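Local coordinates for protein K7 (PDB 3JRV) that acts as a Bcl-2-like virulence factor of vaccinia virus, binding the host RNA helicase DDX3 and so suppressing IRF3 activation and interferon-beta promoter induction, at residues H93-L98 against I137-L142; I87-V92 against T129-D134; D62-Y67 against L98-G103. All coordinates share one frame; numbering follows the deposited sequence.

Contact 1 of 3, residues H93-L98 against I137-L142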
# COMPACT_ATOMS: atom_id res chain seq x y z
N HIS A 93 6.75 -8.66 -11.32
CA HIS A 93 6.14 -8.84 -12.64
C HIS A 93 5.02 -9.87 -12.74
O HIS A 93 4.76 -10.38 -13.83
CB HIS A 93 7.24 -9.16 -13.66
CG HIS A 93 8.23 -8.05 -13.82
ND1 HIS A 93 7.87 -6.78 -14.21
CD2 HIS A 93 9.58 -8.04 -13.65
CE1 HIS A 93 8.95 -6.00 -14.21
NE2 HIS A 93 9.99 -6.75 -13.88
N ASP A 94 4.37 -10.21 -11.63
CA ASP A 94 3.25 -11.13 -11.71
C ASP A 94 2.26 -10.79 -10.61
O ASP A 94 2.61 -10.05 -9.65
CB ASP A 94 3.73 -12.58 -11.55
CG ASP A 94 4.32 -12.85 -10.15
OD1 ASP A 94 5.54 -12.64 -9.92
OD2 ASP A 94 3.56 -13.28 -9.26
N GLN A 95 1.04 -11.29 -10.75
CA GLN A 95 -0.03 -10.86 -9.85
C GLN A 95 0.30 -11.16 -8.37
O GLN A 95 0.09 -10.32 -7.50
CB GLN A 95 -1.37 -11.53 -10.24
CG GLN A 95 -2.52 -11.17 -9.36
CD GLN A 95 -3.82 -11.63 -9.93
OE1 GLN A 95 -4.12 -11.37 -11.11
NE2 GLN A 95 -4.60 -12.32 -9.12
N GLU A 96 0.76 -12.37 -8.07
CA GLU A 96 0.93 -12.72 -6.66
C GLU A 96 2.04 -11.86 -6.05
O GLU A 96 1.88 -11.35 -4.92
CB GLU A 96 1.28 -14.20 -6.43
CG GLU A 96 1.22 -14.59 -4.93
CD GLU A 96 1.49 -16.10 -4.66
OE1 GLU A 96 2.01 -16.79 -5.58
OE2 GLU A 96 1.22 -16.59 -3.52
N SER A 97 3.14 -11.70 -6.78
CA SER A 97 4.26 -10.88 -6.31
C SER A 97 3.81 -9.42 -6.15
O SER A 97 4.18 -8.75 -5.17
CB SER A 97 5.45 -10.97 -7.28
OG SER A 97 6.55 -10.32 -6.69
N LEU A 98 2.99 -8.93 -7.08
CA LEU A 98 2.54 -7.55 -7.01
C LEU A 98 1.70 -7.36 -5.73
O LEU A 98 1.88 -6.36 -4.99
CB LEU A 98 1.72 -7.22 -8.28
CG LEU A 98 0.99 -5.85 -8.26
CD1 LEU A 98 2.04 -4.73 -8.18
CD2 LEU A 98 0.16 -5.74 -9.55
N ILE A 137 -0.52 -2.21 -13.33
CA ILE A 137 -1.77 -1.43 -13.24
C ILE A 137 -2.95 -2.22 -13.78
O ILE A 137 -4.00 -2.32 -13.13
CB ILE A 137 -1.65 -0.08 -13.96
CG1 ILE A 137 -0.67 0.80 -13.19
CG2 ILE A 137 -3.05 0.57 -14.12
CD1 ILE A 137 -0.35 2.09 -13.92
N ASN A 138 -2.75 -2.85 -14.94
CA ASN A 138 -3.82 -3.64 -15.52
C ASN A 138 -4.18 -4.87 -14.70
O ASN A 138 -5.37 -5.17 -14.52
CB ASN A 138 -3.46 -4.01 -16.95
CG ASN A 138 -3.59 -2.79 -17.89
OD1 ASN A 138 -4.28 -1.80 -17.57
ND2 ASN A 138 -2.90 -2.84 -19.02
N ILE A 139 -3.16 -5.56 -14.18
CA ILE A 139 -3.40 -6.73 -13.34
C ILE A 139 -4.29 -6.28 -12.15
O ILE A 139 -5.26 -6.94 -11.79
CB ILE A 139 -2.09 -7.33 -12.82
CG1 ILE A 139 -1.39 -8.07 -13.97
CG2 ILE A 139 -2.37 -8.30 -11.63
CD1 ILE A 139 0.05 -8.39 -13.68
N LEU A 140 -3.88 -5.21 -11.50
CA LEU A 140 -4.57 -4.75 -10.30
C LEU A 140 -6.01 -4.31 -10.60
O LEU A 140 -6.95 -4.75 -9.93
CB LEU A 140 -3.79 -3.64 -9.60
CG LEU A 140 -4.47 -3.12 -8.33
CD1 LEU A 140 -4.72 -4.26 -7.33
CD2 LEU A 140 -3.65 -1.98 -7.73
N ILE A 141 -6.19 -3.49 -11.62
CA ILE A 141 -7.56 -2.97 -11.83
C ILE A 141 -8.51 -4.08 -12.30
O ILE A 141 -9.66 -4.10 -11.89
CB ILE A 141 -7.63 -1.77 -12.77
CG1 ILE A 141 -9.03 -1.16 -12.69
CG2 ILE A 141 -7.26 -2.15 -14.20
CD1 ILE A 141 -9.06 0.25 -13.27
N LEU A 142 -8.02 -5.03 -13.10
CA LEU A 142 -8.89 -6.12 -13.54
C LEU A 142 -9.30 -6.98 -12.34
O LEU A 142 -10.42 -7.44 -12.23
CB LEU A 142 -8.19 -6.99 -14.61
CG LEU A 142 -7.95 -6.19 -15.89
CD1 LEU A 142 -7.12 -6.95 -16.89
CD2 LEU A 142 -9.26 -5.60 -16.49
O HOH W 1 -5.74 -9.62 -12.53
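Gln95 and Ile139 mark the closest backbone approach of these two segments, their CA atoms 6.4 Å apart. Residues 95-98 form the first turn of helix 95-114, while 137-142 is a continuous piece of helix 134-148. Asp94 is the N-cap of the first: its OD2 accepts from Ser97 N at 3.0 Å, a nearly straight bond (169° at the hydrogen) that arrives from above the carboxylate plane. The negative carboxylate at this helix start should interact favourably with the helix dipole.

Ile139 brings the largest buried surface, and its CG2 branch does most of the touching. That methyl lies against the Gln95 side chain, 3.7 Å from Gln95 CB and 3.6 Å from Gln95 OE1, with CG, set anti to the backbone N (chi1 179°), also within touching range. A water molecule donates to both Gln95 OE1 and Ile139 O, at 2.8 Å each, so the amide oxygen is tied to the opposite helix through solvent. On the inner side Leu98 CD2 meets Ile139 CG2 at 4.2 Å, the two side chains sliding past each other in opposite directions, and CD2 also reaches Leu140 CB more loosely.

The contact therefore grades from the solvent-facing Gln95 to a buried leucine pair, in the all-helical Bcl-2-like fold. Leu140 continues inward onto Ile26 and Ile30 of helix 26-42 and Phe60 of helix 60-68, while Gln95 also touches Phe143 farther along helix 134-148.

Contact 2 of 3, residues I87-V92 against T129-D134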
# COMPACT_ATOMS: atom_id res chain seq x y z
N ILE A 87 12.83 -5.69 -1.22
CA ILE A 87 12.10 -5.89 -2.48
C ILE A 87 12.48 -4.82 -3.49
O ILE A 87 12.42 -3.61 -3.22
CB ILE A 87 10.56 -5.83 -2.25
N ASN A 88 12.94 -5.28 -4.65
CA ASN A 88 13.29 -4.37 -5.73
C ASN A 88 12.01 -4.19 -6.56
O ASN A 88 11.54 -5.15 -7.17
CB ASN A 88 14.39 -5.01 -6.59
CG ASN A 88 14.91 -4.08 -7.67
OD1 ASN A 88 14.16 -3.30 -8.25
ND2 ASN A 88 16.20 -4.19 -7.99
N PHE A 89 11.38 -3.01 -6.51
CA PHE A 89 10.12 -2.87 -7.22
C PHE A 89 10.21 -3.15 -8.71
O PHE A 89 9.21 -3.57 -9.31
CB PHE A 89 9.50 -1.48 -7.03
CG PHE A 89 9.10 -1.14 -5.62
CD1 PHE A 89 8.83 -2.11 -4.68
CD2 PHE A 89 8.89 0.19 -5.28
CE1 PHE A 89 8.32 -1.77 -3.43
CE2 PHE A 89 8.46 0.54 -4.02
CZ PHE A 89 8.17 -0.44 -3.10
N THR A 90 11.41 -3.00 -9.30
CA THR A 90 11.55 -3.19 -10.75
C THR A 90 11.54 -4.66 -11.13
O THR A 90 11.48 -4.97 -12.32
CB THR A 90 12.86 -2.60 -11.35
OG1 THR A 90 13.99 -3.31 -10.82
CG2 THR A 90 12.99 -1.10 -11.08
N LYS A 91 11.55 -5.55 -10.15
CA LYS A 91 11.57 -6.99 -10.42
C LYS A 91 10.24 -7.68 -10.16
O LYS A 91 10.13 -8.92 -10.15
CB LYS A 91 12.72 -7.67 -9.65
CG LYS A 91 14.05 -6.95 -9.84
CD LYS A 91 14.65 -7.20 -11.23
CE LYS A 91 16.03 -6.53 -11.45
NZ LYS A 91 17.05 -6.86 -10.42
N VAL A 92 9.20 -6.87 -9.96
CA VAL A 92 7.88 -7.40 -9.59
C VAL A 92 7.01 -7.44 -10.85
O VAL A 92 6.64 -6.40 -11.41
CB VAL A 92 7.19 -6.51 -8.51
CG1 VAL A 92 5.77 -7.00 -8.26
CG2 VAL A 92 7.97 -6.59 -7.19
N THR A 129 6.33 4.30 -9.31
CA THR A 129 6.25 4.14 -10.78
C THR A 129 7.09 2.94 -11.25
O THR A 129 6.85 2.36 -12.33
CB THR A 129 6.64 5.40 -11.55
OG1 THR A 129 7.94 5.85 -11.16
CG2 THR A 129 5.65 6.49 -11.31
N ASP A 130 8.05 2.51 -10.44
CA ASP A 130 8.80 1.27 -10.75
C ASP A 130 7.90 0.04 -10.53
O ASP A 130 7.97 -0.94 -11.28
CB ASP A 130 10.07 1.14 -9.90
CG ASP A 130 11.22 2.04 -10.35
OD1 ASP A 130 11.18 2.57 -11.49
OD2 ASP A 130 12.18 2.20 -9.55
N LEU A 131 7.05 0.09 -9.51
CA LEU A 131 6.18 -1.01 -9.16
C LEU A 131 5.00 -1.06 -10.11
O LEU A 131 4.63 -2.15 -10.64
CB LEU A 131 5.66 -0.83 -7.72
CG LEU A 131 4.77 -1.96 -7.19
CD1 LEU A 131 5.50 -3.33 -7.20
CD2 LEU A 131 4.27 -1.66 -5.79
N MSE A 132 4.39 0.11 -10.35
CA MSE A 132 3.12 0.16 -11.06
C MSE A 132 3.39 0.42 -12.54
O MSE A 132 3.01 1.45 -13.09
CB MSE A 132 2.20 1.24 -10.46
CG MSE A 132 1.76 0.95 -8.99
SE MSE A 132 1.19 -0.89 -8.46
CE MSE A 132 -0.28 -1.10 -9.70
N THR A 133 4.02 -0.55 -13.19
CA THR A 133 4.13 -0.56 -14.66
C THR A 133 2.73 -0.64 -15.25
O THR A 133 1.78 -1.06 -14.56
CB THR A 133 4.87 -1.84 -15.14
OG1 THR A 133 4.19 -3.01 -14.65
CG2 THR A 133 6.29 -1.88 -14.60
N ASP A 134 2.61 -0.42 -16.56
CA ASP A 134 1.27 -0.55 -17.18
C ASP A 134 0.69 -1.96 -16.99
O ASP A 134 -0.50 -2.12 -16.71
CB ASP A 134 1.34 -0.16 -18.66
CG ASP A 134 1.34 1.34 -18.88
OD1 ASP A 134 0.79 2.06 -18.03
OD2 ASP A 134 1.91 1.81 -19.91
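The Phe89 ring packs on Leu131, whose CB lies 4.0 Å from Phe89 CG and a little farther from CD2. Beyond this pair of segments the ring also packs on Thr101 of helix 95-114 and on an aromatic side chain of the bound DDX3 peptide. The other flat group, the Asp130 carboxylate, has the Thr90 methyl over one face: Thr90 CG2 stands 3.7 Å from Asp130 CG, nearly straight above it, and about equally far from OD2. As wholes, these two side chains run side by side and point the same way.

The backbones are close here, with the CA atoms of Phe89 and Leu131 4.8 Å apart, and Phe89 CB fits against Leu131 N at 3.8 Å. Chi1 of Leu131 (-177°) sets its CG anti to the backbone N; the CD1 branch beyond crosses Val92 obliquely, 3.8 Å from Val92 CB and touching both valine methyls.

In the all-helical Bcl-2-like fold the contact joins the connection before helix 95-114 to the short helix 128-131, at the surface that receives DDX3. Thr129 OG1 hydrogen-bonds an acidic side chain of the same peptide, so both segments contribute to its binding site.

An Asx turn shapes the first segment. Asn88 OD1 is gripped by two donors from one face of its amide plane: Thr90 N, 21° from that plane, and Thr90 OG1 at 2.6 Å, well above it. The OG1 bond holds the Thr90 side chain at chi1 65°, which turns CG2 to Asp130. Past helix 128-131, Met132, modelled as selenomethionine, centres an inverse gamma turn, and Asn136 ND2 donates to both Leu131 O and Val92 O, bridging the two backbones.

Contact 3 of 3, residues D62-Y67 against L98-G103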
# COMPACT_ATOMS: atom_id res chain seq x y z
N ASP A 62 -2.79 -10.72 3.75
CA ASP A 62 -2.80 -12.18 3.73
C ASP A 62 -1.99 -12.71 2.56
O ASP A 62 -1.36 -13.75 2.69
CB ASP A 62 -4.20 -12.78 3.60
CG ASP A 62 -5.08 -12.53 4.80
OD1 ASP A 62 -4.53 -12.08 5.84
OD2 ASP A 62 -6.33 -12.73 4.67
N VAL A 63 -2.06 -12.02 1.42
CA VAL A 63 -1.29 -12.48 0.26
C VAL A 63 0.19 -12.39 0.56
O VAL A 63 0.96 -13.31 0.24
CB VAL A 63 -1.57 -11.65 -1.03
CG1 VAL A 63 -0.57 -12.05 -2.15
CG2 VAL A 63 -3.04 -11.77 -1.45
N ALA A 64 0.60 -11.32 1.24
CA ALA A 64 2.01 -11.16 1.61
C ALA A 64 2.43 -12.25 2.58
O ALA A 64 3.52 -12.84 2.43
CB ALA A 64 2.26 -9.78 2.22
N ILE A 65 1.57 -12.55 3.55
CA ILE A 65 1.87 -13.65 4.48
C ILE A 65 1.99 -15.01 3.78
O ILE A 65 2.95 -15.78 4.03
CB ILE A 65 0.80 -13.74 5.59
CG1 ILE A 65 0.89 -12.52 6.50
CG2 ILE A 65 0.93 -15.08 6.37
CD1 ILE A 65 -0.39 -12.39 7.38
N ARG A 66 1.05 -15.31 2.89
CA ARG A 66 1.15 -16.54 2.10
C ARG A 66 2.46 -16.60 1.32
O ARG A 66 3.06 -17.68 1.20
CB ARG A 66 -0.01 -16.66 1.10
CG ARG A 66 -1.31 -17.24 1.59
CD ARG A 66 -2.34 -17.28 0.43
NE ARG A 66 -3.68 -17.01 0.94
CZ ARG A 66 -4.35 -15.87 0.83
NH1 ARG A 66 -3.92 -14.88 0.04
NH2 ARG A 66 -5.53 -15.75 1.43
N TYR A 67 2.88 -15.46 0.76
CA TYR A 67 3.97 -15.40 -0.24
C TYR A 67 5.32 -15.51 0.46
O TYR A 67 6.20 -16.27 0.01
CB TYR A 67 3.88 -14.06 -1.00
CG TYR A 67 4.83 -13.89 -2.18
CD1 TYR A 67 4.56 -14.50 -3.39
CD2 TYR A 67 6.00 -13.16 -2.05
CE1 TYR A 67 5.44 -14.35 -4.47
CE2 TYR A 67 6.86 -12.97 -3.13
CZ TYR A 67 6.58 -13.59 -4.33
OH TYR A 67 7.44 -13.38 -5.39
N LEU A 98 2.99 -8.93 -7.08
CA LEU A 98 2.54 -7.55 -7.01
C LEU A 98 1.70 -7.36 -5.73
O LEU A 98 1.88 -6.36 -4.99
CB LEU A 98 1.72 -7.22 -8.28
CG LEU A 98 0.99 -5.85 -8.26
CD1 LEU A 98 2.04 -4.73 -8.18
CD2 LEU A 98 0.16 -5.74 -9.55
N PHE A 99 0.72 -8.24 -5.53
CA PHE A 99 -0.19 -8.11 -4.38
C PHE A 99 0.57 -8.29 -3.07
O PHE A 99 0.30 -7.58 -2.09
CB PHE A 99 -1.42 -9.04 -4.43
CG PHE A 99 -2.33 -8.81 -5.61
CD1 PHE A 99 -2.15 -7.74 -6.47
CD2 PHE A 99 -3.41 -9.67 -5.80
CE1 PHE A 99 -3.04 -7.54 -7.59
CE2 PHE A 99 -4.31 -9.50 -6.91
CZ PHE A 99 -4.13 -8.42 -7.77
N ALA A 100 1.52 -9.23 -3.04
CA ALA A 100 2.38 -9.40 -1.84
C ALA A 100 3.16 -8.13 -1.57
O ALA A 100 3.35 -7.75 -0.41
CB ALA A 100 3.33 -10.55 -2.06
N THR A 101 3.62 -7.46 -2.62
CA THR A 101 4.49 -6.28 -2.44
C THR A 101 3.63 -5.13 -1.89
O THR A 101 4.06 -4.40 -1.00
CB THR A 101 5.16 -5.85 -3.77
OG1 THR A 101 5.98 -6.93 -4.23
CG2 THR A 101 6.06 -4.59 -3.63
N ILE A 102 2.43 -4.94 -2.44
CA ILE A 102 1.52 -3.94 -1.86
C ILE A 102 1.22 -4.27 -0.39
O ILE A 102 1.20 -3.36 0.47
CB ILE A 102 0.21 -3.84 -2.71
CG1 ILE A 102 0.59 -3.33 -4.10
CG2 ILE A 102 -0.82 -2.94 -2.00
CD1 ILE A 102 -0.55 -3.52 -5.12
N GLY A 103 0.93 -5.54 -0.10
CA GLY A 103 0.72 -6.02 1.28
C GLY A 103 1.91 -5.67 2.17
O GLY A 103 1.69 -5.26 3.33
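Ala100 of helix 95-114 has the most surface buried here, followed by Val63 and Ala64 of helix 60-68. They form a close helix-helix crossing inside the Bcl-2-like fold: the axes of the short segments approach to 7.4 Å at a signed angle of -112°, and the CA atoms of Ala64 and Ala100 come within 3.9 Å. Small residues at the crossing permit that separation, since Ala64 and Ala100 carry only methyl groups and Gly103, whose backbone comes near Ala64 CB, adds no side chain.

Ala100 CB is directed at the other helix and packs against Tyr67, 3.7 Å from Tyr67 CG, with Tyr67 CB and CD2 equally near. Chi1 of Tyr67 (-173°) places CG anti to the backbone N; farther out, in one of the two Ser97 conformers, the phenol OH comes near Ser97 OG, a weak and doubtful bond.

Val63 comes in beside Ala100. Its CG1 branch, anti to the backbone N (chi1 172°), reaches Ala100 N at 3.6 Å and Phe99 CB at 3.9 Å, so it touches the backbone as well as side chains. The Phe99 ring turns from segment 62-67 to stack with Phe60 and to meet Phe143, extending the apolar core toward helix 134-148.

Ala64 uses its single methyl against the backbone of the opposing helix: Ala64 CB lies 3.5 Å from Ala100 O and 4.1 Å from Gly103 C.

How the contacts relate
Helix 95-114 ties the three contacts together: its first turn enters contact 1, the next residues enter contact 3, which shares Leu98 with contact 1, and the connection leading into it supplies 87-92 of contact 2. Their centres are about 10 Å (1 to 2), 11 Å (1 to 3) and 14 Å (2 to 3) apart. Along the chain the order is 62-67, 87-92, 93-98 with 98-103, 129-134 and 137-142, so the segments of every pair of contacts alternate. Val92 CG1 lies 3.5 Å from Leu98 CA, and Leu140 CD1 3.7 Å from Phe99 CE1. The peptide-binding surface at contact 2 is thus continuous with the helical core.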